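Local coordinates for protein alpha-fucosidase (Bifidobacterium bifidum, PDB 2EAD) that probably releases alpha-1,2-linked L-fucose from glycans by hydrolysis, as the calcium-binding catalytic domain of a family 95 glycoside hydrolase, at residues 844-849 against 881-886; 799-804 against 825-830. The protein carries 1 engineered substitution. One frame throughout, in Å; residues are numbered along the deposited sequence.

In the fold
Both interactions lie in the C-terminal region of the family 95 enzyme and meet in one sheet, in which strand 847-851 runs parallel to its neighbour 794-801. Interaction 1 (844-849 with 881-886) works within that sheet: two adjacent antiparallel strands joined by backbone hydrogen bonds, buried along the strands but reaching the surface where both strands give way to loop, where waters and polar side chains take over. Interaction 2 (799-804 with 825-830) works between sheets and is wholly buried, with apolar side chains and an indole face meeting and no hydrogen bond across. A848 O and T799 N, 2.9 Å apart in a probable hydrogen bond, and packing of V849 on I801 tie the two together.

Interaction 1 (844-849 against 881-886); sequences GKQAAV and LLVFDT
Strands 847-849 and 881-884 run antiparallel, their axes 4.4 Å apart at closest approach, and A847 with F884 and V849 with L882 form hydrogen-bonded pairs on either side of the non-hydrogen-bonded pair A848 and V883. A847 N reaches F884 O at 2.9 Å, and V849 N reaches L882 O at 2.8 Å; both pairs are closed by the return bonds. A847 CB sits over one face of the F884 ring in a CH-pi contact, 3.7 Å from the centroid. With CG placed between its backbone N and carbonyl carbon (chi1 52°), F884 brings its ring back along the strand pair so that a face lies against A847 CB, and L839 of strand 833-841 also packs on both residues. On the sheet face that carries A848 and V883, A848 CB meets L881 CD1. Beyond the strands, T886 OG1 donates to K845 O at 2.6 Å from above the carbonyl plane and is also hydrogen-bonded to S841 OG. One water bridges G844 O and T886 N; another joins Q846 NE2 to D885 OD1, linking an amide and a carboxylate whose planes lie 23° apart. This is an antiparallel strand pair within one sheet of a beta-sandwich-like C-terminal domain, its F884 side turned to the facing sheet.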
loop_
_atom_site.group_PDB
_atom_site.type_symbol
_atom_site.label_atom_id
_atom_site.label_comp_id
_atom_site.label_asym_id
_atom_site.label_seq_id
_atom_site.Cartn_x
_atom_site.Cartn_y
_atom_site.Cartn_z
ATOM N N GLY A 844 -5.106 20.255 18.840
ATOM C CA GLY A 844 -5.928 21.437 19.115
ATOM C C GLY A 844 -6.598 22.124 17.928
ATOM O O GLY A 844 -6.992 23.303 18.013
ATOM N N LYS A 845 -6.771 21.413 16.811
ATOM C CA LYS A 845 -7.470 22.019 15.673
ATOM C C LYS A 845 -8.963 22.127 15.939
ATOM O O LYS A 845 -9.525 21.319 16.673
ATOM C CB LYS A 845 -7.209 21.267 14.355
ATOM C CG LYS A 845 -5.747 21.051 14.049
ATOM C CD LYS A 845 -5.036 22.363 13.714
ATOM C CE LYS A 845 -3.563 22.371 14.192
ATOM N NZ LYS A 845 -2.605 21.507 13.380
ATOM N N GLN A 846 -9.610 23.128 15.366
ATOM C CA GLN A 846 -11.047 23.260 15.559
ATOM C C GLN A 846 -11.776 22.004 15.084
ATOM O O GLN A 846 -11.570 21.593 13.944
ATOM C CB GLN A 846 -11.564 24.438 14.764
ATOM C CG GLN A 846 -13.021 24.725 15.038
ATOM C CD GLN A 846 -13.685 25.373 13.869
ATOM O OE1 GLN A 846 -13.501 24.949 12.711
ATOM N NE2 GLN A 846 -14.466 26.412 14.141
ATOM N N ALA A 847 -12.629 21.416 15.941
ATOM C CA ALA A 847 -13.488 20.298 15.547
ATOM C C ALA A 847 -14.736 20.665 14.738
ATOM O O ALA A 847 -15.429 21.684 14.979
ATOM C CB ALA A 847 -13.868 19.450 16.768
ATOM N N ALA A 848 -15.043 19.820 13.757
ATOM C CA ALA A 848 -16.266 19.976 12.980
ATOM C C ALA A 848 -16.750 18.563 12.686
ATOM O O ALA A 848 -16.041 17.808 12.003
ATOM C CB ALA A 848 -15.989 20.742 11.709
ATOM N N VAL A 849 -17.895 18.176 13.267
ATOM C CA VAL A 849 -18.263 16.765 13.302
ATOM C C VAL A 849 -19.619 16.537 12.668
ATOM O O VAL A 849 -20.615 17.134 13.087
ATOM C CB VAL A 849 -18.246 16.154 14.740
ATOM C CG1 VAL A 849 -18.495 14.609 14.696
ATOM C CG2 VAL A 849 -16.935 16.430 15.452
ATOM N N LEU A 881 -23.342 19.901 11.120
ATOM C CA LEU A 881 -22.097 19.700 11.847
ATOM C C LEU A 881 -22.191 20.331 13.216
ATOM O O LEU A 881 -22.808 21.389 13.383
ATOM C CB LEU A 881 -20.907 20.399 11.143
ATOM C CG LEU A 881 -20.495 20.143 9.692
ATOM C CD1 LEU A 881 -19.062 20.675 9.430
ATOM C CD2 LEU A 881 -20.584 18.675 9.347
ATOM N N LEU A 882 -21.544 19.684 14.174
ATOM C CA LEU A 882 -21.242 20.258 15.465
ATOM C C LEU A 882 -19.835 20.817 15.365
ATOM O O LEU A 882 -18.897 20.092 15.039
ATOM C CB LEU A 882 -21.302 19.190 16.548
ATOM C CG LEU A 882 -22.695 18.831 17.049
ATOM C CD1 LEU A 882 -22.570 17.559 17.902
ATOM C CD2 LEU A 882 -23.324 20.009 17.834
ATOM N N VAL A 883 -19.696 22.122 15.579
ATOM C CA VAL A 883 -18.375 22.725 15.564
ATOM C C VAL A 883 -17.987 23.337 16.929
ATOM O O VAL A 883 -18.828 23.927 17.649
ATOM C CB VAL A 883 -18.115 23.640 14.284
ATOM C CG1 VAL A 883 -19.246 23.495 13.232
ATOM C CG2 VAL A 883 -17.870 25.083 14.618
ATOM N N PHE A 884 -16.733 23.154 17.298
ATOM C CA PHE A 884 -16.264 23.611 18.587
ATOM C C PHE A 884 -14.749 23.666 18.602
ATOM O O PHE A 884 -14.093 22.899 17.902
ATOM C CB PHE A 884 -16.822 22.748 19.741
ATOM C CG PHE A 884 -16.603 21.275 19.579
ATOM C CD1 PHE A 884 -15.534 20.652 20.214
ATOM C CD2 PHE A 884 -17.473 20.500 18.802
ATOM C CE1 PHE A 884 -15.331 19.273 20.087
ATOM C CE2 PHE A 884 -17.271 19.131 18.655
ATOM C CZ PHE A 884 -16.200 18.517 19.306
ATOM N N ASP A 885 -14.205 24.616 19.362
ATOM C CA ASP A 885 -12.760 24.721 19.544
ATOM C C ASP A 885 -12.263 23.553 20.379
ATOM O O ASP A 885 -13.023 22.959 21.152
ATOM C CB ASP A 885 -12.382 26.057 20.197
ATOM C CG ASP A 885 -12.750 27.253 19.342
ATOM O OD1 ASP A 885 -12.751 27.140 18.093
ATOM O OD2 ASP A 885 -13.030 28.332 19.926
ATOM N N THR A 886 -10.999 23.183 20.198
ATOM C CA THR A 886 -10.433 22.106 20.991
ATOM C C THR A 886 -9.085 22.491 21.551
ATOM O O THR A 886 -8.472 23.452 21.099
ATOM C CB THR A 886 -10.257 20.745 20.214
ATOM O OG1 THR A 886 -9.199 20.873 19.253
ATOM C CG2 THR A 886 -11.564 20.284 19.540
HETATM O O HOH W 1 -9.335 24.618 18.455
HETATM O O HOH W 2 -15.099 26.891 16.836
#

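Interaction 2 (799-804 against 825-830)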
loop_
_atom_site.group_PDB
_atom_site.type_symbol
_atom_site.label_atom_id
_atom_site.label_comp_id
_atom_site.label_asym_id
_atom_site.label_seq_id
_atom_site.Cartn_x
_atom_site.Cartn_y
_atom_site.Cartn_z
ATOM N N THR A 799 -14.759 15.852 10.365
ATOM C CA THR A 799 -14.820 14.485 10.887
ATOM C C THR A 799 -16.227 13.944 10.621
ATOM O O THR A 799 -17.222 14.479 11.101
ATOM C CB THR A 799 -14.489 14.487 12.396
ATOM O OG1 THR A 799 -13.241 15.156 12.598
ATOM C CG2 THR A 799 -14.430 13.054 12.997
ATOM N N ASN A 800 -16.300 12.879 9.840
ATOM C CA ASN A 800 -17.583 12.300 9.472
ATOM C C ASN A 800 -17.724 10.907 10.126
ATOM O O ASN A 800 -17.076 9.927 9.716
ATOM C CB ASN A 800 -17.710 12.257 7.943
ATOM C CG ASN A 800 -19.106 11.882 7.474
ATOM O OD1 ASN A 800 -19.968 11.464 8.261
ATOM N ND2 ASN A 800 -19.327 12.017 6.181
ATOM N N ILE A 801 -18.588 10.843 11.137
ATOM C CA ILE A 801 -18.772 9.644 11.929
ATOM C C ILE A 801 -19.801 8.725 11.258
ATOM O O ILE A 801 -20.886 9.158 10.921
ATOM C CB ILE A 801 -19.268 10.002 13.376
ATOM C CG1 ILE A 801 -18.267 10.892 14.139
ATOM C CG2 ILE A 801 -19.646 8.749 14.154
ATOM C CD1 ILE A 801 -16.857 10.320 14.344
ATOM N N LEU A 802 -19.439 7.461 11.075
ATOM C CA LEU A 802 -20.309 6.450 10.459
ATOM C C LEU A 802 -20.946 6.910 9.150
ATOM O O LEU A 802 -22.194 6.871 9.005
ATOM C CB LEU A 802 -21.375 5.952 11.464
ATOM C CG LEU A 802 -20.814 5.404 12.782
ATOM C CD1 LEU A 802 -21.930 5.188 13.800
ATOM C CD2 LEU A 802 -19.980 4.080 12.579
ATOM N N PRO A 803 -20.095 7.317 8.172
ATOM C CA PRO A 803 -20.609 7.760 6.884
ATOM C C PRO A 803 -21.230 6.683 5.987
ATOM O O PRO A 803 -21.995 7.021 5.077
ATOM C CB PRO A 803 -19.367 8.312 6.187
ATOM C CG PRO A 803 -18.220 7.543 6.777
ATOM C CD PRO A 803 -18.617 7.392 8.224
ATOM N N ALA A 804 -20.849 5.424 6.180
ATOM C CA ALA A 804 -21.389 4.344 5.355
ATOM C C ALA A 804 -21.468 3.064 6.150
ATOM O O ALA A 804 -20.829 2.051 5.810
ATOM C CB ALA A 804 -20.556 4.147 4.051
ATOM N N VAL A 825 -10.247 8.913 16.929
ATOM C CA VAL A 825 -11.697 8.762 16.952
ATOM C C VAL A 825 -12.112 7.396 17.441
ATOM O O VAL A 825 -11.617 6.381 16.952
ATOM C CB VAL A 825 -12.313 8.973 15.555
ATOM C CG1 VAL A 825 -13.821 8.721 15.573
ATOM C CG2 VAL A 825 -11.982 10.354 15.008
ATOM N N GLY A 826 -13.051 7.389 18.394
ATOM C CA GLY A 826 -13.751 6.166 18.781
ATOM C C GLY A 826 -15.248 6.373 18.668
ATOM O O GLY A 826 -15.753 7.481 18.884
ATOM N N THR A 827 -15.963 5.321 18.288
ATOM C CA THR A 827 -17.416 5.415 18.080
ATOM C C THR A 827 -18.073 4.121 18.516
ATOM O O THR A 827 -17.557 3.016 18.245
ATOM C CB THR A 827 -17.791 5.661 16.597
ATOM O OG1 THR A 827 -17.022 6.756 16.085
ATOM C CG2 THR A 827 -19.298 6.000 16.466
ATOM N N THR A 828 -19.190 4.280 19.217
ATOM C CA THR A 828 -20.045 3.167 19.610
ATOM C C THR A 828 -21.414 3.386 19.005
ATOM O O THR A 828 -21.932 4.509 19.019
ATOM C CB THR A 828 -20.136 3.050 21.144
ATOM O OG1 THR A 828 -18.813 2.906 21.648
ATOM C CG2 THR A 828 -20.946 1.781 21.559
ATOM N N TRP A 829 -21.991 2.330 18.441
ATOM C CA TRP A 829 -23.296 2.465 17.864
ATOM C C TRP A 829 -24.224 1.311 18.243
ATOM O O TRP A 829 -23.777 0.240 18.620
ATOM C CB TRP A 829 -23.226 2.690 16.347
ATOM C CG TRP A 829 -22.746 1.505 15.574
ATOM C CD1 TRP A 829 -23.516 0.550 14.953
ATOM C CD2 TRP A 829 -21.389 1.150 15.323
ATOM N NE1 TRP A 829 -22.710 -0.380 14.338
ATOM C CE2 TRP A 829 -21.402 -0.039 14.548
ATOM C CE3 TRP A 829 -20.161 1.734 15.649
ATOM C CZ2 TRP A 829 -20.224 -0.667 14.121
ATOM C CZ3 TRP A 829 -18.986 1.101 15.214
ATOM C CH2 TRP A 829 -19.034 -0.073 14.456
ATOM N N LYS A 830 -25.518 1.568 18.151
ATOM C CA LYS A 830 -26.538 0.586 18.507
ATOM C C LYS A 830 -27.741 0.868 17.648
ATOM O O LYS A 830 -28.083 2.031 17.426
ATOM C CB LYS A 830 -26.955 0.703 19.986
ATOM C CG LYS A 830 -26.124 -0.121 20.963
ATOM C CD LYS A 830 -25.944 -1.593 20.499
ATOM C CE LYS A 830 -24.593 -2.207 20.939
ATOM N NZ LYS A 830 -23.380 -1.310 20.731
#
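L802 and W829 cross at a slant: the CD2 methyl of L802 lies over one face of the indole, 4.2 Å from the centroid of the six-membered ring and 25° off its normal, a CH-pi contact displaced toward the rim. The other branch, CD1, rests on W829 CB at 3.8 Å and meets T827 CG2 tip to tip, leaving L802 forked between the two residues. W829 is fixed from outside the pair as well, its NE1 hydrogen-bonded to W809 O. An alanine in place of L802 would probably leave the indole face without its methyl cover and open a gap beside T827 CG2. I801 spans two partners obliquely, with CG2 3.6 Å from T827 CG2 and CD1 3.6 Å from V825 CG1. With CG1 anti to the carbonyl carbon (chi1 -61°), CG2 is set toward T827; the further turn at chi2 brings CD1 to V825. Farther along, T799 CG2 slides past V825 CG2. No hydrogen bond crosses, and the axes of strands 799-801 and 825-830 come within 9.5 Å at their closest and cross at -23°. Such spacing, with V825, T827 and W829 all pointing inward, is the face-to-face packing of two sheets about an apolar core, as in a beta-sandwich.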